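Local coordinates for putative hexose oxidase (Nonomuraea sp. ATCC 39727, PDB 5AWV), which probably oxidises a sugar unit of glycopeptide antibiotics such as teicoplanin, using a covalently bound FAD, at residues A[163-168]-A[399-404]; A[276-281]-A[422-427]. One frame throughout, in Å; residues are numbered along the deposited sequence.

Contact 1. Residues A[163-168]-A[399-404]; sequences GGYGPL and WLIGYG. With FAD (flavin-adenine dinucleotide), chain M.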
ATOM      1  N   GLY A 163       4.950  -4.843   2.426  1.00 13.76           N
ATOM      2  CA  GLY A 163       6.008  -4.169   3.171  1.00 13.32           C
ATOM      3  C   GLY A 163       5.830  -2.692   3.403  1.00 15.20           C
ATOM      4  O   GLY A 163       6.806  -1.984   3.593  1.00 16.97           O
ATOM      5  N   GLY A 164       4.571  -2.246   3.472  1.00 14.55           N
ATOM      6  CA  GLY A 164       4.171  -0.878   3.739  1.00 14.60           C
ATOM      7  C   GLY A 164       5.077  -0.089   4.653  1.00 14.10           C
ATOM      8  O   GLY A 164       5.493  -0.546   5.736  1.00 12.90           O
ATOM      9  N   TYR A 165       5.340   1.152   4.226  1.00 14.04           N
ATOM     10  CA  TYR A 165       6.152   2.103   4.999  1.00 12.90           C
ATOM     11  C   TYR A 165       5.678   3.529   4.743  1.00 13.80           C
ATOM     12  O   TYR A 165       4.929   3.739   3.766  1.00 12.46           O
ATOM     13  CB  TYR A 165       7.657   1.942   4.630  1.00 14.09           C
ATOM     14  CG  TYR A 165       8.052   2.735   3.477  1.00 14.46           C
ATOM     15  CD1 TYR A 165       7.675   2.344   2.221  1.00 14.92           C
ATOM     16  CD2 TYR A 165       8.724   3.986   3.648  1.00 16.73           C
ATOM     17  CE1 TYR A 165       7.961   3.090   1.105  1.00 15.92           C
ATOM     18  CE2 TYR A 165       9.055   4.757   2.520  1.00 16.44           C
ATOM     19  CZ  TYR A 165       8.680   4.299   1.250  1.00 18.22           C
ATOM     20  OH  TYR A 165       8.922   5.005   0.077  1.00 18.58           O
ATOM     21  N   GLY A 166       6.217   4.487   5.516  1.00 13.23           N
ATOM     22  CA  GLY A 166       5.869   5.888   5.390  1.00 15.01           C
ATOM     23  C   GLY A 166       6.716   6.770   6.255  1.00 14.96           C
ATOM     24  O   GLY A 166       7.786   6.327   6.769  1.00 13.45           O
ATOM     25  N   PRO A 167       6.247   7.996   6.500  1.00 16.78           N
ATOM     26  CA  PRO A 167       7.036   8.975   7.288  1.00 15.66           C
ATOM     27  C   PRO A 167       7.393   8.554   8.672  1.00 15.13           C
ATOM     28  O   PRO A 167       8.405   9.038   9.176  1.00 17.32           O
ATOM     29  CB  PRO A 167       6.143  10.241   7.288  1.00 16.55           C
ATOM     30  CG  PRO A 167       5.357  10.110   5.989  1.00 17.95           C
ATOM     31  CD  PRO A 167       5.055   8.624   5.899  1.00 17.57           C
ATOM     32  N   LEU A 168       6.643   7.670   9.337  1.00 12.73           N
ATOM     33  CA  LEU A 168       7.005   7.230  10.636  1.00 12.37           C
ATOM     34  C   LEU A 168       7.904   5.974  10.684  1.00 12.26           C
ATOM     35  O   LEU A 168       8.247   5.449  11.802  1.00 14.42           O
ATOM     36  CB  LEU A 168       5.795   6.982  11.501  1.00 14.68           C
ATOM     37  CG  LEU A 168       4.821   8.123  11.825  1.00 19.08           C
ATOM     38  CD1 LEU A 168       3.769   7.645  12.804  1.00 21.46           C
ATOM     39  CD2 LEU A 168       5.573   9.280  12.382  1.00 22.70           C
ATOM     40  N   TRP A 399      12.117  11.178  -6.934  1.00 13.81           N
ATOM     41  CA  TRP A 399      11.867  11.402  -5.510  1.00 14.34           C
ATOM     42  C   TRP A 399      12.842  10.534  -4.687  1.00 15.13           C
ATOM     43  O   TRP A 399      12.991   9.334  -4.988  1.00 13.09           O
ATOM     44  CB  TRP A 399      10.435  11.010  -5.103  1.00 15.28           C
ATOM     45  CG  TRP A 399       9.362  11.816  -5.688  1.00 18.27           C
ATOM     46  CD1 TRP A 399       9.473  12.776  -6.660  1.00 18.73           C
ATOM     47  CD2 TRP A 399       7.970  11.736  -5.360  1.00 20.91           C
ATOM     48  NE1 TRP A 399       8.250  13.287  -6.946  1.00 19.44           N
ATOM     49  CE2 TRP A 399       7.305  12.672  -6.155  1.00 22.58           C
ATOM     50  CE3 TRP A 399       7.237  10.981  -4.437  1.00 24.33           C
ATOM     51  CZ2 TRP A 399       5.916  12.859  -6.085  1.00 25.72           C
ATOM     52  CZ3 TRP A 399       5.857  11.175  -4.344  1.00 28.05           C
ATOM     53  CH2 TRP A 399       5.210  12.085  -5.183  1.00 26.45           C
ATOM     54  N   LEU A 400      13.485  11.144  -3.702  1.00 14.06           N
ATOM     55  CA  LEU A 400      14.443  10.486  -2.850  1.00 14.01           C
ATOM     56  C   LEU A 400      13.786  10.523  -1.467  1.00 14.75           C
ATOM     57  O   LEU A 400      13.597  11.597  -0.874  1.00 15.70           O
ATOM     58  CB  LEU A 400      15.752  11.210  -2.881  1.00 17.40           C
ATOM     59  CG  LEU A 400      16.504  11.139  -4.243  1.00 20.05           C
ATOM     60  CD1 LEU A 400      17.183  12.443  -4.560  1.00 26.54           C
ATOM     61  CD2 LEU A 400      17.519  10.023  -4.209  1.00 20.07           C
ATOM     62  N   ILE A 401      13.290   9.366  -1.012  1.00 13.18           N
ATOM     63  CA  ILE A 401      12.379   9.278   0.134  1.00 13.16           C
ATOM     64  C   ILE A 401      13.147   8.747   1.310  1.00 11.89           C
ATOM     65  O   ILE A 401      13.761   7.659   1.181  1.00 10.29           O
ATOM     66  CB  ILE A 401      11.223   8.302  -0.238  1.00 14.61           C
ATOM     67  CG1 ILE A 401      10.517   8.721  -1.573  1.00 15.77           C
ATOM     68  CG2 ILE A 401      10.180   8.199   0.829  1.00 16.13           C
ATOM     69  CD1 ILE A 401       9.630   7.578  -2.117  1.00 19.22           C
ATOM     70  N   GLY A 402      13.146   9.504   2.400  1.00 11.46           N
ATOM     71  CA  GLY A 402      13.803   9.125   3.672  1.00 12.96           C
ATOM     72  C   GLY A 402      13.368   7.744   4.159  1.00 12.29           C
ATOM     73  O   GLY A 402      12.208   7.464   4.151  1.00 11.37           O
ATOM     74  N   TYR A 403      14.331   6.915   4.505  1.00 12.57           N
ATOM     75  CA  TYR A 403      14.099   5.535   4.978  1.00 13.51           C
ATOM     76  C   TYR A 403      15.139   5.159   6.038  1.00 13.26           C
ATOM     77  O   TYR A 403      15.809   6.017   6.544  1.00 13.59           O
ATOM     78  CB  TYR A 403      14.110   4.598   3.817  1.00 13.28           C
ATOM     79  CG  TYR A 403      13.447   3.239   4.047  1.00 11.33           C
ATOM     80  CD1 TYR A 403      12.141   3.152   4.437  1.00 10.50           C
ATOM     81  CD2 TYR A 403      14.185   2.056   3.889  1.00 10.56           C
ATOM     82  CE1 TYR A 403      11.525   1.933   4.624  1.00 12.05           C
ATOM     83  CE2 TYR A 403      13.606   0.786   4.011  1.00 10.56           C
ATOM     84  CZ  TYR A 403      12.269   0.725   4.402  1.00 11.24           C
ATOM     85  OH  TYR A 403      11.656  -0.495   4.555  1.00 11.80           O
ATOM     86  N   GLY A 404      15.225   3.900   6.437  1.00 13.98           N
ATOM     87  CA  GLY A 404      16.159   3.462   7.440  1.00 13.71           C
ATOM     88  C   GLY A 404      15.713   3.648   8.853  1.00 14.47           C
ATOM     89  O   GLY A 404      14.547   3.379   9.168  1.00 14.89           O
TER
HETATM   90  PA  FAD M 601      -4.571  -3.490  -5.034  1.00 15.20           P
HETATM   91  O1A FAD M 601      -4.338  -2.927  -6.420  1.00 14.06           O
HETATM   92  O2A FAD M 601      -5.920  -3.726  -4.534  1.00 14.49           O
HETATM   93  O5B FAD M 601      -3.709  -4.800  -4.825  1.00 13.81           O
HETATM   94  C5B FAD M 601      -2.278  -4.886  -5.143  1.00 14.19           C
HETATM   95  C4B FAD M 601      -1.878  -6.318  -5.310  1.00 13.42           C
HETATM   96  O4B FAD M 601      -2.069  -7.104  -4.127  1.00 13.89           O
HETATM   97  C3B FAD M 601      -2.593  -7.097  -6.426  1.00 14.41           C
HETATM   98  O3B FAD M 601      -1.798  -8.154  -7.016  1.00 15.13           O
HETATM   99  C2B FAD M 601      -3.741  -7.641  -5.633  1.00 15.72           C
HETATM  100  O2B FAD M 601      -4.322  -8.711  -6.300  1.00 15.73           O
HETATM  101  C1B FAD M 601      -3.122  -8.005  -4.324  1.00 14.42           C
HETATM  102  N9A FAD M 601      -4.095  -7.993  -3.257  1.00 14.60           N
HETATM  103  C8A FAD M 601      -4.936  -7.030  -2.861  1.00 16.38           C
HETATM  104  N7A FAD M 601      -5.632  -7.387  -1.759  1.00 16.17           N
HETATM  105  C5A FAD M 601      -5.224  -8.600  -1.413  1.00 15.61           C
HETATM  106  C6A FAD M 601      -5.610  -9.586  -0.381  1.00 14.82           C
HETATM  107  N6A FAD M 601      -6.571  -9.252   0.475  1.00 14.39           N
HETATM  108  N1A FAD M 601      -4.922 -10.766  -0.360  1.00 14.83           N
HETATM  109  C2A FAD M 601      -3.962 -11.061  -1.285  1.00 17.11           C
HETATM  110  N3A FAD M 601      -3.582 -10.226  -2.290  1.00 14.14           N
HETATM  111  C4A FAD M 601      -4.229  -9.030  -2.397  1.00 16.31           C
HETATM  112  N1  FAD M 601       3.487   2.254  -0.581  1.00 16.22           N
HETATM  113  C2  FAD M 601       4.236   2.531   0.528  1.00 17.14           C
HETATM  114  O2  FAD M 601       4.796   1.590   1.134  1.00 17.08           O
HETATM  115  N3  FAD M 601       4.369   3.774   1.016  1.00 19.34           N
HETATM  116  C4  FAD M 601       3.668   4.816   0.521  1.00 19.42           C
HETATM  117  O4  FAD M 601       3.767   5.962   1.012  1.00 22.02           O
HETATM  118  C4X FAD M 601       2.810   4.592  -0.650  1.00 20.26           C
HETATM  119  N5  FAD M 601       2.062   5.599  -1.225  1.00 23.08           N
HETATM  120  C5X FAD M 601       1.187   5.373  -2.254  1.00 22.81           C
HETATM  121  C6  FAD M 601       0.408   6.447  -2.731  1.00 25.87           C
HETATM  122  C7  FAD M 601      -0.394   6.145  -3.864  1.00 22.79           C
HETATM  123  C7M FAD M 601      -1.249   7.283  -4.478  1.00 26.94           C
HETATM  124  C8  FAD M 601      -0.498   4.759  -4.471  1.00 19.07           C
HETATM  125  C8M FAD M 601      -1.558   4.417  -5.491  1.00 17.55           C
HETATM  126  C9  FAD M 601       0.266   3.724  -3.888  1.00 17.27           C
HETATM  127  C9A FAD M 601       1.107   3.983  -2.846  1.00 18.22           C
HETATM  128  N10 FAD M 601       1.915   2.978  -2.248  1.00 18.43           N
HETATM  129  C10 FAD M 601       2.733   3.225  -1.158  1.00 17.50           C
HETATM  130  C1' FAD M 601       1.928   1.585  -2.805  1.00 16.86           C
HETATM  131  C2' FAD M 601       1.002   0.666  -2.101  1.00 13.79           C
HETATM  132  O2' FAD M 601       1.661   0.276  -0.911  1.00 11.93           O
HETATM  133  C3' FAD M 601       0.887  -0.501  -3.009  1.00 13.52           C
HETATM  134  O3' FAD M 601       0.375   0.021  -4.237  1.00 13.70           O
HETATM  135  C4' FAD M 601      -0.085  -1.556  -2.412  1.00 13.40           C
HETATM  136  O4' FAD M 601       0.219  -2.802  -3.044  1.00 13.29           O
HETATM  137  C5' FAD M 601      -1.499  -1.157  -2.749  1.00 14.44           C
HETATM  138  O5' FAD M 601      -2.435  -2.042  -2.104  1.00 13.95           O
HETATM  139  P   FAD M 601      -3.944  -1.995  -2.536  1.00 13.88           P
HETATM  140  O1P FAD M 601      -4.722  -2.892  -1.705  1.00 13.05           O
HETATM  141  O2P FAD M 601      -4.488  -0.596  -2.619  1.00 13.87           O
HETATM  142  O3P FAD M 601      -3.790  -2.425  -4.071  1.00 13.87           O
HETATM  143  O   HOH W   1       9.170  -0.839   3.304  1.00 18.25           O
HETATM  144  O   HOH W   2      10.342   6.154   5.762  1.00 16.31           O
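At the pyrimidine end of the flavin, Tyr-165 of the FAD-binding part meets Ile-401 on strand 395-402 and Tyr-403 just after it. That strand belongs to the seven-stranded antiparallel sheet lining the substrate side. The two tyrosine rings form a T-shaped (edge-to-face) pair. The edge of Tyr-403 is turned to the face of Tyr-165, with centroids 5.1 Å apart and planes at 82°. The closest carbons are Tyr-403 CD1 and Tyr-165 CD2, at 3.6 Å. Tyr-165 CG lies between the backbone N and the carbonyl carbon (chi1 87°), which carries the ring toward the strand while the backbone of the residue faces the flavin. Ile-401 comes to the phenol end. Its CG2 lies at the ring edge, and its CD1 is 3.5 Å from Tyr-165 OH. The hydroxyl itself is hydrogen-bonded to Tyr-473, a residue of the sugar pocket.

No direct hydrogen bond joins the two segments. One water bridges them, donating to Gly-163 O at 2.6 Å and also bonding Tyr-403 OH. A second lies within bonding distance of Gly-166 O and Gly-402 O, among more acceptors than it has protons. Gly-163 follows helix 156-161 and closes it with a Schellman motif, and its positive phi suits a residue without a side chain.

The backbone of Tyr-165 grips the flavin twice. Tyr-165 N donates to FAD O2 at 3.2 Å, and FAD N3 donates to Tyr-165 O at 2.8 Å. The pair matches the O2 acceptor and N3-H donor and helps to position the ring, which is also held covalently through His-91 and Cys-151. The N-H to O2 bond may also stabilise negative charge at the N1-C2=O2 end of a reduced flavin.

Contact 2. Residues A[276-281]-A[422-427]; sequences EWYERN and AILKVN. With N1L (2-amino-2-deoxy-beta-D-glucopyranuronic acid), chain B.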
ATOM      1  N   GLU A 276      24.532  12.467   1.406  1.00 19.06           N
ATOM      2  CA  GLU A 276      25.492  12.324   2.484  1.00 19.56           C
ATOM      3  C   GLU A 276      24.902  12.516   3.865  1.00 18.85           C
ATOM      4  O   GLU A 276      25.285  11.827   4.802  1.00 18.11           O
ATOM      5  CB  GLU A 276      26.739  13.235   2.266  1.00 22.87           C
ATOM      6  CG  GLU A 276      27.543  12.650   1.074  1.00 27.96           C
ATOM      7  CD  GLU A 276      28.652  13.523   0.496  1.00 37.54           C
ATOM      8  OE1 GLU A 276      29.179  13.222  -0.634  1.00 41.04           O
ATOM      9  OE2 GLU A 276      28.983  14.509   1.155  1.00 43.67           O
ATOM     10  N   TRP A 277      23.974  13.470   3.995  1.00 18.66           N
ATOM     11  CA  TRP A 277      23.284  13.658   5.255  1.00 17.20           C
ATOM     12  C   TRP A 277      22.536  12.314   5.653  1.00 14.61           C
ATOM     13  O   TRP A 277      22.679  11.827   6.770  1.00 16.33           O
ATOM     14  CB  TRP A 277      22.284  14.836   5.188  1.00 15.48           C
ATOM     15  CG  TRP A 277      21.762  15.129   6.511  1.00 15.41           C
ATOM     16  CD1 TRP A 277      22.264  15.983   7.460  1.00 14.86           C
ATOM     17  CD2 TRP A 277      20.632  14.469   7.115  1.00 17.45           C
ATOM     18  NE1 TRP A 277      21.489  15.900   8.597  1.00 17.92           N
ATOM     19  CE2 TRP A 277      20.472  14.997   8.392  1.00 16.43           C
ATOM     20  CE3 TRP A 277      19.673  13.537   6.629  1.00 18.02           C
ATOM     21  CZ2 TRP A 277      19.453  14.564   9.260  1.00 19.49           C
ATOM     22  CZ3 TRP A 277      18.658  13.136   7.505  1.00 19.16           C
ATOM     23  CH2 TRP A 277      18.545  13.639   8.771  1.00 18.82           C
ATOM     24  N   TYR A 278      21.776  11.762   4.740  1.00 14.86           N
ATOM     25  CA  TYR A 278      21.106  10.453   4.953  1.00 14.47           C
ATOM     26  C   TYR A 278      22.106   9.322   5.240  1.00 15.76           C
ATOM     27  O   TYR A 278      21.798   8.500   6.091  1.00 15.26           O
ATOM     28  CB  TYR A 278      20.065  10.073   3.860  1.00 14.48           C
ATOM     29  CG  TYR A 278      18.702  10.649   4.125  1.00 13.41           C
ATOM     30  CD1 TYR A 278      17.825  10.000   4.977  1.00 12.74           C
ATOM     31  CD2 TYR A 278      18.327  11.890   3.646  1.00 13.96           C
ATOM     32  CE1 TYR A 278      16.574  10.475   5.287  1.00 13.10           C
ATOM     33  CE2 TYR A 278      17.073  12.417   3.968  1.00 14.90           C
ATOM     34  CZ  TYR A 278      16.157  11.683   4.788  1.00 15.71           C
ATOM     35  OH  TYR A 278      14.901  12.196   5.117  1.00 14.26           O
ATOM     36  N   GLU A 279      23.318   9.311   4.662  1.00 16.48           N
ATOM     37  CA  GLU A 279      24.308   8.276   5.018  1.00 17.67           C
ATOM     38  C   GLU A 279      24.725   8.377   6.442  1.00 18.08           C
ATOM     39  O   GLU A 279      24.969   7.363   7.054  1.00 17.97           O
ATOM     40  CB  GLU A 279      25.588   8.371   4.193  1.00 21.25           C
ATOM     41  CG  GLU A 279      25.436   8.075   2.757  1.00 22.53           C
ATOM     42  CD  GLU A 279      26.743   8.279   1.940  1.00 26.55           C
ATOM     43  OE1 GLU A 279      26.746   8.106   0.707  1.00 20.64           O
ATOM     44  OE2 GLU A 279      27.754   8.685   2.507  1.00 32.74           O
ATOM     45  N   ARG A 280      24.844   9.599   6.969  1.00 18.84           N
ATOM     46  CA  ARG A 280      25.298   9.831   8.317  1.00 20.57           C
ATOM     47  C   ARG A 280      24.228   9.715   9.364  1.00 19.87           C
ATOM     48  O   ARG A 280      24.545   9.409  10.507  1.00 17.34           O
ATOM     49  CB  ARG A 280      25.970  11.229   8.469  1.00 22.91           C
ATOM     50  CG  ARG A 280      27.226  11.433   7.629  1.00 27.33           C
ATOM     51  CD  ARG A 280      27.927  12.789   7.958  1.00 31.69           C
ATOM     52  NE  ARG A 280      27.028  13.960   7.779  1.00 40.19           N
ATOM     53  CZ  ARG A 280      26.826  14.651   6.637  1.00 44.33           C
ATOM     54  NH1 ARG A 280      27.488  14.340   5.508  1.00 45.06           N
ATOM     55  NH2 ARG A 280      25.932  15.661   6.604  1.00 34.62           N
ATOM     56  N   ASN A 281      22.969   9.945   8.993  1.00 15.45           N
ATOM     57  CA  ASN A 281      21.900  10.149   9.986  1.00 15.79           C
ATOM     58  C   ASN A 281      20.655   9.183   9.877  1.00 15.79           C
ATOM     59  O   ASN A 281      19.498   9.628  10.078  1.00 16.11           O
ATOM     60  CB  ASN A 281      21.489  11.602   9.917  1.00 14.23           C
ATOM     61  CG  ASN A 281      22.654  12.522  10.352  1.00 18.67           C
ATOM     62  OD1 ASN A 281      23.108  12.406  11.469  1.00 17.59           O
ATOM     63  ND2 ASN A 281      23.191  13.271   9.450  1.00 17.93           N
ATOM     64  N   ALA A 422      19.162   0.131   4.143  1.00 16.13           N
ATOM     65  CA  ALA A 422      18.992   1.231   3.229  1.00 14.66           C
ATOM     66  C   ALA A 422      18.757   2.540   3.976  1.00 15.28           C
ATOM     67  O   ALA A 422      18.348   2.567   5.141  1.00 15.88           O
ATOM     68  CB  ALA A 422      17.821   0.933   2.274  1.00 13.84           C
ATOM     69  N   ILE A 423      19.058   3.641   3.288  1.00 14.12           N
ATOM     70  CA  ILE A 423      18.866   5.000   3.816  1.00 13.96           C
ATOM     71  C   ILE A 423      17.774   5.756   3.031  1.00 13.25           C
ATOM     72  O   ILE A 423      17.162   6.689   3.572  1.00 14.03           O
ATOM     73  CB  ILE A 423      20.198   5.787   3.780  1.00 14.81           C
ATOM     74  CG1 ILE A 423      20.741   6.032   2.334  1.00 14.76           C
ATOM     75  CG2 ILE A 423      21.241   5.065   4.566  1.00 18.42           C
ATOM     76  CD1 ILE A 423      21.987   6.980   2.243  1.00 14.29           C
ATOM     77  N   LEU A 424      17.545   5.383   1.766  1.00 12.56           N
ATOM     78  CA  LEU A 424      16.552   6.094   0.910  1.00 12.90           C
ATOM     79  C   LEU A 424      15.855   5.108   0.030  1.00 11.63           C
ATOM     80  O   LEU A 424      16.475   4.105  -0.419  1.00 12.70           O
ATOM     81  CB  LEU A 424      17.307   7.107   0.021  1.00 13.54           C
ATOM     82  CG  LEU A 424      17.947   8.294   0.752  1.00 14.45           C
ATOM     83  CD1 LEU A 424      19.054   8.932  -0.102  1.00 17.01           C
ATOM     84  CD2 LEU A 424      16.873   9.297   1.089  1.00 13.97           C
ATOM     85  N   LYS A 425      14.618   5.416  -0.333  1.00 10.45           N
ATOM     86  CA  LYS A 425      14.029   4.742  -1.414  1.00 11.97           C
ATOM     87  C   LYS A 425      14.039   5.773  -2.530  1.00 13.57           C
ATOM     88  O   LYS A 425      13.769   6.980  -2.300  1.00 17.13           O
ATOM     89  CB  LYS A 425      12.626   4.249  -1.149  1.00 12.45           C
ATOM     90  CG  LYS A 425      12.477   3.290   0.094  1.00 13.27           C
ATOM     91  CD  LYS A 425      11.301   2.314  -0.148  1.00 14.85           C
ATOM     92  CE  LYS A 425      11.025   1.557   1.182  1.00 16.99           C
ATOM     93  NZ  LYS A 425      10.203   0.358   0.925  1.00 16.81           N
ATOM     94  N   VAL A 426      14.306   5.332  -3.715  1.00 12.43           N
ATOM     95  CA  VAL A 426      14.285   6.313  -4.855  1.00 14.24           C
ATOM     96  C   VAL A 426      13.258   5.916  -5.880  1.00 16.15           C
ATOM     97  O   VAL A 426      13.321   4.788  -6.418  1.00 18.11           O
ATOM     98  CB  VAL A 426      15.726   6.614  -5.409  1.00 16.44           C
ATOM     99  CG1 VAL A 426      16.480   5.399  -5.800  1.00 20.51           C
ATOM    100  CG2 VAL A 426      15.655   7.498  -6.695  1.00 17.04           C
ATOM    101  N   ASN A 427      12.399   6.856  -6.266  1.00 14.91           N
ATOM    102  CA  ASN A 427      11.440   6.647  -7.280  1.00 15.59           C
ATOM    103  C   ASN A 427      11.682   7.529  -8.506  1.00 17.04           C
ATOM    104  O   ASN A 427      12.114   8.690  -8.401  1.00 17.00           O
ATOM    105  CB  ASN A 427      10.011   6.885  -6.762  1.00 19.33           C
ATOM    106  CG  ASN A 427       9.523   5.746  -5.855  1.00 22.78           C
ATOM    107  OD1 ASN A 427      10.186   4.736  -5.715  1.00 26.46           O
ATOM    108  ND2 ASN A 427       8.395   5.931  -5.240  1.00 24.65           N
TER
HETATM  109  C1  N1L B 104       2.376   8.735  -4.970  1.00 59.17           C
HETATM  110  C2  N1L B 104       3.138   8.560  -6.383  1.00 56.20           C
HETATM  111  C3  N1L B 104       3.743   7.154  -6.568  1.00 54.71           C
HETATM  112  C4  N1L B 104       4.649   6.895  -5.383  1.00 58.29           C
HETATM  113  C5  N1L B 104       3.787   6.824  -4.093  1.00 53.61           C
HETATM  114  C6  N1L B 104       4.607   6.424  -2.839  1.00 55.15           C
HETATM  115  N2  N1L B 104       2.292   8.839  -7.541  1.00 62.39           N
HETATM  116  O3  N1L B 104       4.583   7.077  -7.816  1.00 36.51           O
HETATM  117  O4  N1L B 104       5.475   5.640  -5.586  1.00 73.54           O
HETATM  118  O5  N1L B 104       3.202   8.160  -3.827  1.00 55.02           O
HETATM  119  O6B N1L B 104       5.192   7.515  -2.135  1.00 57.89           O
HETATM  120  O6A N1L B 104       5.700   5.670  -3.183  1.00 70.71           O
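A classic beta bulge puts Ile-423 and Leu-424 both opposite Leu-371 of the edge strand 363-371, and these two residues carry the packing against Tyr-278 and Glu-279 of helix 264-280. Leu-424 sends CD2 over one face of the Tyr-278 ring. This CH-pi contact is 3.9 Å from Leu-424 CD2 to the ring centroid, only 15° off the normal. Trp-277 CZ3 lies over the centre of the opposite face, so the phenol ring is held between a methyl and an indole. Its hydroxyl is anchored by Ser-293 on strand 291-298.

The contact seats the last turn of the helix on the seven-stranded antiparallel sheet, where strand 424-432 begins. Ile-423 packs beside Leu-424, on the helix backbone. With CG1 between the backbone N and the carbonyl carbon (chi1 64°), it extends CD1 to 3.6 Å from Glu-279 N. The same methyl touches Glu-279 CG at 3.7 Å. Beyond CG the chain of Glu-279 extends away from this methyl, and Glu-279 OE1 accepts a hydrogen bond from Arg-374 N. Farther along the strand, Asn-427 lines the pocket of the bound aminoglucuronic acid.

How the contacts relate
The centres of contacts 1 and 2 lie about 10 Å apart. Along the chain their segments alternate: 163-168, 276-281, 399-404, 422-427. Strands 395-402 and 424-432 are antiparallel neighbours in the seven-stranded sheet, probably hydrogen-bonded from Ile-401 N to Lys-425 O and from Asn-427 N to Trp-399 O. Contact 1 joins this sheet to the flavin-binding part; contact 2 joins it to helix 264-280. Lys-425 links the two through cation-pi contacts with Tyr-165 and Tyr-403, and Gly-402 packs on Tyr-278. The strand pair lies between helix 264-280 and the Tyr-165 loop of the flavin site, with the bound sugar beside Ile-401 and Asn-427.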